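Local coordinates for protein sniffer CG10964-PA (Drosophila melanogaster, PDB 1SNY) that probably reduces carbonyl compounds with NADPH, as a carbonyl reductase of the short-chain dehydrogenase/reductase family with a Rossmann fold, at residues M161-A166 with R211-S216. Residues are numbered along the deposited sequence; the frame is centred on the assembly and turned at random.
Sequences MGVGRA and RIMCVS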
loop_
_atom_site.group_PDB
_atom_site.type_symbol
_atom_site.label_atom_id
_atom_site.label_comp_id
_atom_site.label_asym_id
_atom_site.label_seq_id
_atom_site.Cartn_x
_atom_site.Cartn_y
_atom_site.Cartn_z
HETATM N N MSE A 161 23.228 -9.696 -12.901
HETATM C CA MSE A 161 21.875 -9.158 -12.843
HETATM C C MSE A 161 21.856 -7.725 -13.355
HETATM O O MSE A 161 22.767 -6.947 -13.080
HETATM C CB MSE A 161 21.348 -9.225 -11.408
HETATM C CG MSE A 161 21.149 -10.650 -10.894
HETATM SE SE MSE A 161 20.278 -10.687 -9.163
HETATM C CE MSE A 161 19.169 -9.131 -9.411
ATOM N N GLY A 162 20.817 -7.386 -14.112
ATOM C CA GLY A 162 20.698 -6.050 -14.658
ATOM C C GLY A 162 19.690 -6.052 -15.787
ATOM O O GLY A 162 19.138 -7.100 -16.130
ATOM N N VAL A 163 19.446 -4.889 -16.374
ATOM C CA VAL A 163 18.489 -4.799 -17.467
ATOM C C VAL A 163 18.973 -5.598 -18.675
ATOM O O VAL A 163 18.189 -5.949 -19.553
ATOM C CB VAL A 163 18.251 -3.338 -17.879
ATOM C CG1 VAL A 163 17.514 -2.600 -16.769
ATOM C CG2 VAL A 163 19.584 -2.654 -18.172
ATOM N N GLY A 164 20.270 -5.888 -18.707
ATOM C CA GLY A 164 20.823 -6.661 -19.799
ATOM C C GLY A 164 20.380 -8.109 -19.726
ATOM O O GLY A 164 20.414 -8.825 -20.729
ATOM N N ARG A 165 19.960 -8.547 -18.543
ATOM C CA ARG A 165 19.507 -9.920 -18.347
ATOM C C ARG A 165 17.982 -9.947 -18.247
ATOM O O ARG A 165 17.298 -10.267 -19.220
ATOM C CB ARG A 165 20.148 -10.505 -17.079
ATOM C CG ARG A 165 19.903 -11.986 -16.867
ATOM C CD ARG A 165 20.846 -12.568 -15.809
ATOM N NE ARG A 165 20.519 -13.961 -15.520
ATOM C CZ ARG A 165 21.200 -14.735 -14.683
ATOM N NH1 ARG A 165 22.260 -14.255 -14.047
ATOM N NH2 ARG A 165 20.807 -15.986 -14.471
ATOM N N ALA A 166 17.455 -9.606 -17.073
ATOM C CA ALA A 166 16.012 -9.567 -16.856
ATOM C C ALA A 166 15.712 -8.669 -15.660
ATOM O O ALA A 166 16.404 -8.730 -14.638
ATOM C CB ALA A 166 15.477 -10.965 -16.612
ATOM N N ARG A 211 17.144 -14.969 -10.900
ATOM C CA ARG A 211 17.968 -13.768 -10.974
ATOM C C ARG A 211 17.330 -12.628 -11.766
ATOM O O ARG A 211 17.993 -11.987 -12.583
ATOM C CB ARG A 211 19.339 -14.108 -11.569
ATOM C CG ARG A 211 20.167 -15.060 -10.718
ATOM C CD ARG A 211 20.526 -14.424 -9.389
ATOM N NE ARG A 211 21.498 -15.217 -8.638
ATOM C CZ ARG A 211 21.214 -16.327 -7.962
ATOM N NH1 ARG A 211 19.975 -16.801 -7.928
ATOM N NH2 ARG A 211 22.179 -16.959 -7.309
ATOM N N ILE A 212 16.041 -12.384 -11.524
ATOM C CA ILE A 212 15.322 -11.303 -12.183
ATOM C C ILE A 212 15.316 -10.137 -11.203
ATOM O O ILE A 212 14.812 -10.256 -10.091
ATOM C CB ILE A 212 13.856 -11.697 -12.511
ATOM C CG1 ILE A 212 13.843 -12.861 -13.501
ATOM C CG2 ILE A 212 13.109 -10.486 -13.087
ATOM C CD1 ILE A 212 12.441 -13.427 -13.776
HETATM N N MSE A 213 15.886 -9.019 -11.623
HETATM C CA MSE A 213 15.984 -7.832 -10.782
HETATM C C MSE A 213 14.677 -7.039 -10.706
HETATM O O MSE A 213 13.976 -6.890 -11.706
HETATM C CB MSE A 213 17.107 -6.934 -11.321
HETATM C CG MSE A 213 17.418 -5.702 -10.484
HETATM SE SE MSE A 213 18.897 -4.687 -11.222
HETATM C CE MSE A 213 17.904 -3.551 -12.424
ATOM N N CYS A 214 14.337 -6.559 -9.513
ATOM C CA CYS A 214 13.142 -5.739 -9.355
ATOM C C CYS A 214 13.476 -4.554 -8.477
ATOM O O CYS A 214 14.023 -4.708 -7.379
ATOM C CB CYS A 214 11.977 -6.516 -8.738
ATOM S SG CYS A 214 10.439 -5.527 -8.735
ATOM N N VAL A 215 13.167 -3.362 -8.968
ATOM C CA VAL A 215 13.452 -2.162 -8.211
ATOM C C VAL A 215 12.359 -1.139 -8.409
ATOM O O VAL A 215 11.709 -1.104 -9.459
ATOM C CB VAL A 215 14.784 -1.498 -8.666
ATOM C CG1 VAL A 215 15.933 -2.506 -8.620
ATOM C CG2 VAL A 215 14.621 -0.935 -10.068
ATOM N N SER A 216 12.145 -0.319 -7.386
ATOM C CA SER A 216 11.188 0.768 -7.478
ATOM C C SER A 216 12.053 1.978 -7.777
ATOM O O SER A 216 13.140 2.127 -7.211
ATOM C CB SER A 216 10.463 0.993 -6.152
ATOM O OG SER A 216 9.467 0.011 -5.945
HETATM O O HOH W 1 18.857 -9.463 -14.050
#
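Met213 N donates to Ala166 O at 3.1 Å where strand 213-217 begins beside strand 167-171, parallel neighbours joined through helix 187-207 in a beta-alpha-beta crossover of the Rossmann fold. A water sits next to it: it accepts from Gly162 N (2.9 Å) and lies within donating distance of both Ala166 O, at 2.6 Å, and Arg211 O, bridging the loop before the first strand to the turn that follows helix 187-207. Met161 and Met213, both selenomethionines, pack at a slant across each other. Met161 bends at chi3 (33°), which brings its CE to 3.6 Å from Met213 CB, while its SE rests against Arg211 CD. Met213 SE lies near Gly162 CA. On the outer side, Arg211 CB sits over the centre of one guanidinium face of Arg165, 3.7 Å from Arg165 CZ. Arg165 gets there by an extended chain, and Ala153 O, of helix 124-155, takes its NE. Putting an alanine at Arg165 would probably uncover Arg211 CB and leave Ala153 O without this donor. Arg211 has positive phi as the C' residue of the Schellman motif ending helix 187-207, and its NH1 turns back to Tyr208 O. The Arg165 guanidinium therefore lies on the aliphatic part of Arg211, and the like charges stay apart (Arg165 NH1 to Arg211 NE, 5.5 Å), each guanidinium hydrogen-bonded to a backbone carbonyl elsewhere.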